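Local coordinates for OLD nuclease (Thermus scotoductus, PDB 6P74), which degrades linear or supercoiled double-stranded DNA in the 5'-to-3' direction as a metal-dependent exodeoxyribonuclease and has DNA-stimulated ATPase activity, at residues A[258-263]-A[292-297]; A[273-278]-A[303-308]. All coordinates share one frame; numbering follows the deposited sequence.

Contact 1: A[258-263]-A[292-297]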
loop_
_atom_site.group_PDB
_atom_site.type_symbol
_atom_site.label_atom_id
_atom_site.label_comp_id
_atom_site.label_asym_id
_atom_site.label_seq_id
_atom_site.Cartn_x
_atom_site.Cartn_y
_atom_site.Cartn_z
ATOM N N GLY A 258 -15.328 -20.870 6.111
ATOM C CA GLY A 258 -16.225 -21.298 7.171
ATOM C C GLY A 258 -17.074 -20.157 7.704
ATOM O O GLY A 258 -18.248 -20.350 8.043
ATOM N N ILE A 259 -16.498 -18.949 7.788
ATOM C CA ILE A 259 -17.284 -17.806 8.250
ATOM C C ILE A 259 -18.421 -17.531 7.278
ATOM O O ILE A 259 -19.573 -17.338 7.682
ATOM C CB ILE A 259 -16.396 -16.561 8.454
ATOM C CG1 ILE A 259 -15.564 -16.688 9.734
ATOM C CG2 ILE A 259 -17.251 -15.294 8.574
ATOM C CD1 ILE A 259 -14.312 -15.865 9.675
ATOM N N PHE A 260 -18.126 -17.549 5.980
ATOM C CA PHE A 260 -19.177 -17.295 5.001
ATOM C C PHE A 260 -20.223 -18.394 4.987
ATOM O O PHE A 260 -21.402 -18.125 4.737
ATOM C CB PHE A 260 -18.567 -17.117 3.621
ATOM C CG PHE A 260 -18.112 -15.717 3.358
ATOM C CD1 PHE A 260 -18.989 -14.781 2.825
ATOM C CD2 PHE A 260 -16.814 -15.330 3.653
ATOM C CE1 PHE A 260 -18.574 -13.485 2.582
ATOM C CE2 PHE A 260 -16.399 -14.038 3.409
ATOM C CZ PHE A 260 -17.281 -13.114 2.878
ATOM N N GLU A 261 -19.817 -19.632 5.250
ATOM C CA GLU A 261 -20.791 -20.703 5.380
ATOM C C GLU A 261 -21.680 -20.498 6.602
ATOM O O GLU A 261 -22.868 -20.842 6.560
ATOM C CB GLU A 261 -20.070 -22.053 5.419
ATOM C CG GLU A 261 -20.949 -23.273 5.726
ATOM C CD GLU A 261 -22.052 -23.537 4.694
ATOM O OE1 GLU A 261 -21.979 -22.970 3.588
ATOM O OE2 GLU A 261 -22.998 -24.314 5.004
ATOM N N ALA A 262 -21.148 -19.926 7.691
ATOM C CA ALA A 262 -22.027 -19.634 8.820
ATOM C C ALA A 262 -23.027 -18.529 8.463
ATOM O O ALA A 262 -24.210 -18.624 8.807
ATOM C CB ALA A 262 -21.207 -19.258 10.052
ATOM N N PHE A 263 -22.579 -17.487 7.750
ATOM C CA PHE A 263 -23.499 -16.450 7.279
ATOM C C PHE A 263 -24.669 -17.046 6.515
ATOM O O PHE A 263 -25.826 -16.678 6.736
ATOM C CB PHE A 263 -22.770 -15.458 6.382
ATOM C CG PHE A 263 -22.077 -14.355 7.124
ATOM C CD1 PHE A 263 -22.730 -13.637 8.100
ATOM C CD2 PHE A 263 -20.769 -14.018 6.817
ATOM C CE1 PHE A 263 -22.083 -12.613 8.767
ATOM C CE2 PHE A 263 -20.122 -13.005 7.490
ATOM C CZ PHE A 263 -20.776 -12.305 8.460
ATOM N N ARG A 292 -19.405 -21.382 -5.214
ATOM C CA ARG A 292 -20.804 -21.802 -5.158
ATOM C C ARG A 292 -21.526 -21.150 -3.985
ATOM O O ARG A 292 -22.698 -20.768 -4.091
ATOM C CB ARG A 292 -20.889 -23.317 -5.049
ATOM C CG ARG A 292 -22.272 -23.859 -5.362
ATOM C CD ARG A 292 -22.704 -24.905 -4.356
ATOM N NE ARG A 292 -22.807 -24.341 -3.012
ATOM C CZ ARG A 292 -23.924 -23.833 -2.496
ATOM N NH1 ARG A 292 -25.046 -23.817 -3.221
ATOM N NH2 ARG A 292 -23.919 -23.336 -1.256
ATOM N N LEU A 293 -20.830 -21.015 -2.857
ATOM C CA LEU A 293 -21.413 -20.397 -1.678
ATOM C C LEU A 293 -21.673 -18.914 -1.909
ATOM O O LEU A 293 -22.742 -18.403 -1.550
ATOM C CB LEU A 293 -20.479 -20.619 -0.493
ATOM C CG LEU A 293 -20.831 -20.217 0.918
ATOM C CD1 LEU A 293 -19.748 -20.771 1.798
ATOM C CD2 LEU A 293 -20.844 -18.728 1.014
ATOM N N LEU A 294 -20.710 -18.211 -2.506
ATOM C CA LEU A 294 -20.897 -16.795 -2.772
ATOM C C LEU A 294 -22.026 -16.576 -3.769
ATOM O O LEU A 294 -22.838 -15.656 -3.600
ATOM C CB LEU A 294 -19.586 -16.183 -3.267
ATOM C CG LEU A 294 -18.513 -16.138 -2.174
ATOM C CD1 LEU A 294 -17.147 -15.807 -2.744
ATOM C CD2 LEU A 294 -18.884 -15.143 -1.070
ATOM N N CYS A 295 -22.131 -17.447 -4.780
ATOM C CA CYS A 295 -23.198 -17.302 -5.764
ATOM C C CYS A 295 -24.570 -17.555 -5.154
ATOM O O CYS A 295 -25.543 -16.884 -5.515
ATOM C CB CYS A 295 -22.978 -18.248 -6.941
ATOM S SG CYS A 295 -21.607 -17.826 -8.011
ATOM N N GLU A 296 -24.695 -18.542 -4.261
ATOM C CA GLU A 296 -26.002 -18.752 -3.649
ATOM C C GLU A 296 -26.422 -17.526 -2.838
ATOM O O GLU A 296 -27.575 -17.087 -2.912
ATOM C CB GLU A 296 -26.011 -20.013 -2.785
ATOM C CG GLU A 296 -27.431 -20.385 -2.320
ATOM C CD GLU A 296 -27.483 -21.484 -1.255
ATOM O OE1 GLU A 296 -26.495 -22.230 -1.106
ATOM O OE2 GLU A 296 -28.523 -21.601 -0.563
ATOM N N MET A 297 -25.487 -16.925 -2.097
ATOM C CA MET A 297 -25.842 -15.779 -1.263
ATOM C C MET A 297 -26.174 -14.555 -2.105
ATOM O O MET A 297 -27.083 -13.784 -1.764
ATOM C CB MET A 297 -24.710 -15.466 -0.296
ATOM C CG MET A 297 -24.248 -16.667 0.487
ATOM S SD MET A 297 -23.631 -16.219 2.111
ATOM C CE MET A 297 -22.225 -15.202 1.711
#

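Contact 2: A[273-278]-A[303-308]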
loop_
_atom_site.group_PDB
_atom_site.type_symbol
_atom_site.label_atom_id
_atom_site.label_comp_id
_atom_site.label_asym_id
_atom_site.label_seq_id
_atom_site.Cartn_x
_atom_site.Cartn_y
_atom_site.Cartn_z
ATOM N N VAL A 273 -19.893 -6.895 0.282
ATOM C CA VAL A 273 -18.590 -7.438 0.642
ATOM C C VAL A 273 -17.681 -7.309 -0.569
ATOM O O VAL A 273 -18.067 -7.663 -1.683
ATOM C CB VAL A 273 -18.683 -8.915 1.074
ATOM C CG1 VAL A 273 -17.329 -9.415 1.531
ATOM C CG2 VAL A 273 -19.735 -9.099 2.152
ATOM N N ILE A 274 -16.483 -6.809 -0.349
ATOM C CA ILE A 274 -15.473 -6.698 -1.381
ATOM C C ILE A 274 -14.353 -7.653 -1.015
ATOM O O ILE A 274 -13.903 -7.665 0.138
ATOM C CB ILE A 274 -14.972 -5.253 -1.499
ATOM C CG1 ILE A 274 -16.105 -4.369 -2.033
ATOM C CG2 ILE A 274 -13.727 -5.195 -2.356
ATOM C CD1 ILE A 274 -15.726 -2.918 -2.187
ATOM N N ILE A 275 -13.928 -8.479 -1.968
ATOM C CA ILE A 275 -12.872 -9.448 -1.693
ATOM C C ILE A 275 -11.779 -9.300 -2.726
ATOM O O ILE A 275 -12.036 -9.306 -3.937
ATOM C CB ILE A 275 -13.395 -10.890 -1.644
ATOM C CG1 ILE A 275 -14.535 -10.978 -0.643
ATOM C CG2 ILE A 275 -12.280 -11.834 -1.189
ATOM C CD1 ILE A 275 -15.205 -12.312 -0.588
ATOM N N GLU A 276 -10.568 -9.103 -2.238
ATOM C CA GLU A 276 -9.364 -9.133 -3.050
ATOM C C GLU A 276 -8.941 -10.595 -3.187
ATOM O O GLU A 276 -8.482 -11.196 -2.210
ATOM C CB GLU A 276 -8.303 -8.295 -2.353
ATOM C CG GLU A 276 -7.227 -7.736 -3.197
ATOM C CD GLU A 276 -6.221 -6.979 -2.348
ATOM O OE1 GLU A 276 -5.901 -5.824 -2.700
ATOM O OE2 GLU A 276 -5.772 -7.542 -1.315
ATOM N N GLU A 277 -9.154 -11.195 -4.383
ATOM C CA GLU A 277 -8.718 -12.557 -4.703
ATOM C C GLU A 277 -9.295 -13.703 -3.880
ATOM O O GLU A 277 -8.548 -14.499 -3.301
ATOM C CB GLU A 277 -7.198 -12.659 -4.653
ATOM C CG GLU A 277 -6.587 -12.489 -5.988
ATOM C CD GLU A 277 -5.948 -11.151 -6.142
ATOM O OE1 GLU A 277 -4.936 -10.927 -5.440
ATOM O OE2 GLU A 277 -6.457 -10.340 -6.956
ATOM N N PRO A 278 -10.617 -13.839 -3.824
ATOM C CA PRO A 278 -11.204 -14.893 -2.993
ATOM C C PRO A 278 -10.563 -16.256 -3.066
ATOM O O PRO A 278 -10.770 -17.074 -2.159
ATOM C CB PRO A 278 -12.661 -14.943 -3.452
ATOM C CG PRO A 278 -12.642 -14.379 -4.868
ATOM C CD PRO A 278 -11.528 -13.413 -4.927
ATOM N N CYS A 303 -26.547 -10.892 0.081
ATOM C CA CYS A 303 -25.423 -9.971 0.107
ATOM C C CYS A 303 -25.069 -9.626 -1.331
ATOM O O CYS A 303 -25.615 -10.191 -2.283
ATOM C CB CYS A 303 -24.216 -10.575 0.820
ATOM S SG CYS A 303 -23.503 -11.914 -0.119
ATOM N N GLN A 304 -24.146 -8.688 -1.473
ATOM C CA GLN A 304 -23.536 -8.369 -2.748
ATOM C C GLN A 304 -22.041 -8.619 -2.614
ATOM O O GLN A 304 -21.431 -8.178 -1.636
ATOM C CB GLN A 304 -23.827 -6.917 -3.139
ATOM C CG GLN A 304 -22.911 -6.393 -4.234
ATOM C CD GLN A 304 -23.167 -4.938 -4.558
ATOM O OE1 GLN A 304 -23.318 -4.107 -3.651
ATOM N NE2 GLN A 304 -23.213 -4.613 -5.861
ATOM N N ILE A 305 -21.458 -9.345 -3.572
ATOM C CA ILE A 305 -20.030 -9.681 -3.546
ATOM C C ILE A 305 -19.347 -9.010 -4.726
ATOM O O ILE A 305 -19.720 -9.236 -5.886
ATOM C CB ILE A 305 -19.783 -11.201 -3.584
ATOM C CG1 ILE A 305 -20.538 -11.903 -2.466
ATOM C CG2 ILE A 305 -18.303 -11.498 -3.424
ATOM C CD1 ILE A 305 -19.978 -11.577 -1.097
ATOM N N ILE A 306 -18.331 -8.211 -4.437
ATOM C CA ILE A 306 -17.516 -7.571 -5.452
ATOM C C ILE A 306 -16.090 -8.036 -5.222
ATOM O O ILE A 306 -15.573 -7.905 -4.109
ATOM C CB ILE A 306 -17.609 -6.040 -5.369
ATOM C CG1 ILE A 306 -19.046 -5.573 -5.599
ATOM C CG2 ILE A 306 -16.620 -5.370 -6.334
ATOM C CD1 ILE A 306 -19.219 -4.079 -5.340
ATOM N N TYR A 307 -15.448 -8.571 -6.262
ATOM C CA TYR A 307 -14.103 -9.078 -6.041
ATOM C C TYR A 307 -13.246 -8.987 -7.295
ATOM O O TYR A 307 -13.746 -9.016 -8.425
ATOM C CB TYR A 307 -14.144 -10.516 -5.533
ATOM C CG TYR A 307 -14.858 -11.484 -6.435
ATOM C CD1 TYR A 307 -14.205 -12.066 -7.511
ATOM C CD2 TYR A 307 -16.171 -11.838 -6.200
ATOM C CE1 TYR A 307 -14.841 -12.958 -8.330
ATOM C CE2 TYR A 307 -16.814 -12.734 -7.002
ATOM C CZ TYR A 307 -16.142 -13.298 -8.069
ATOM O OH TYR A 307 -16.782 -14.201 -8.887
ATOM N N SER A 308 -11.945 -8.830 -7.069
ATOM C CA SER A 308 -10.923 -9.122 -8.061
ATOM C C SER A 308 -10.550 -10.601 -7.951
ATOM O O SER A 308 -10.656 -11.207 -6.882
ATOM C CB SER A 308 -9.698 -8.226 -7.865
ATOM O OG SER A 308 -9.092 -8.413 -6.590
#

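Contact 1: A[258-263]-A[292-297]
In the helical layer on one face of the ATPase sheet, helices 246-266 and 284-299 pack through Phe260 and Glu261 of the first and Leu293, Leu294 and Met297 of the second. The segment axes approach to 10.3 Å and run in the same general direction, inclined by 29°. Met297 reaches across with its thioether. The chain turns at chi3 (-63°), which directs CE onto the rim of the Phe260 ring, near the ring plane and 3.4 Å from CD1. Leu294 brings CD2 to the same ring carbon, 3.9 Å from Phe260 CD1, at a slant to the ring. Phe290, one turn earlier on helix 284-299, adds an edge-to-face ring contact.

In this P-loop ATPase domain both helices lie against the central sheet, and the ring of Phe260 also rests on Val273 and Ile275 of strand 272-276. Ile259 and Ala262 of helix 246-266 pack on helix 154-166, assigned to the dimerization domain, and also meet Ile196 and Thr195 of the second subunit.

Leu293, with CG anti to its backbone N (chi1 -174°), splits its methyls between two residues. CD2 lies 3.8 Å from Phe260 CB, while CD1 comes within 3.6 Å of Glu261 OE1, a carboxylate oxygen that is salt-bridged to Arg264. Phe263 contributes more loosely, its CB 4.4 Å from Met297 SD. At the margin, Arg292 grips Glu296 end-on within helix 284-299: NH1 (3.0 Å) and NH2 (2.8 Å) both donate to OE1, which lies in the guanidinium plane.

Contact 2: A[273-278]-A[303-308]
Strands 273-276 and 304-308 pair in parallel, Val273 opposite Ile305 and Glu276 opposite Ser308, their axes 4.5 Å apart and inclined by 21°. Val273 N donates to Gln304 O, Val273 O accepts from Ile306 N, and Ile275 N donates to Ile306 O, each at 2.8 Å. Toward the C-terminal end Ser308 N to Ile275 O is weak, but Glu277 N donates to Ser308 O, approaching from above the carbonyl plane.

On the face bearing Val273, Ile275, Ile305 and Tyr307, chi2 of Ile305 (-69°) turns CD1 to within 3.7 Å of Val273 CB, the two side chains lying side by side. With chi1 58° Tyr307 CG stands between backbone N and carbonyl carbon, and Pro278 CG lies over one face of the ring, 4.2 Å from the centroid, a CH-pi contact; the Tyr307 hydroxyl is tied to Phe314 O. On the sheet face of Ile274, Glu276, Ile306 and Ser308, Ile274 CG1 lies 4.0 Å from Ile306 CB. Farther along, Ser308 OG donates to Glu277 OE2 over 3.3 Å, meeting the carboxylate from above its plane.

Glu276 is held by Arg39 and the backbone N of His140, and touches Thr35 of the inferred ATP site. Hydrophobic residues running into two acidic ones beside the P-loop are characteristic of the Walker B strand of ABC-type ATPases, consistent with the place of Glu276 and Glu277 here.

In the fold
From the N-terminal side the chain runs through helix 246-266, strand 272-276, helix 284-299 and strand 304-308, so the segments alternate and the two contacts cross. Contact 1 closes a loop of 28 residues from helix to helix; contact 2 closes one of 24 from strand to strand, completing a beta-alpha-beta unit. The layers meet directly: Leu294 CD2 packs 3.7 Å from Ile305 CD1, and Met297 CB lies 3.8 Å from Cys303 SG. Contact 1 thus lies against one face of the sheet, with helix 154-166 and the second subunit beyond helix 246-266, while the opposite face at contact 2 looks onto helix 34-45 and the P-loop.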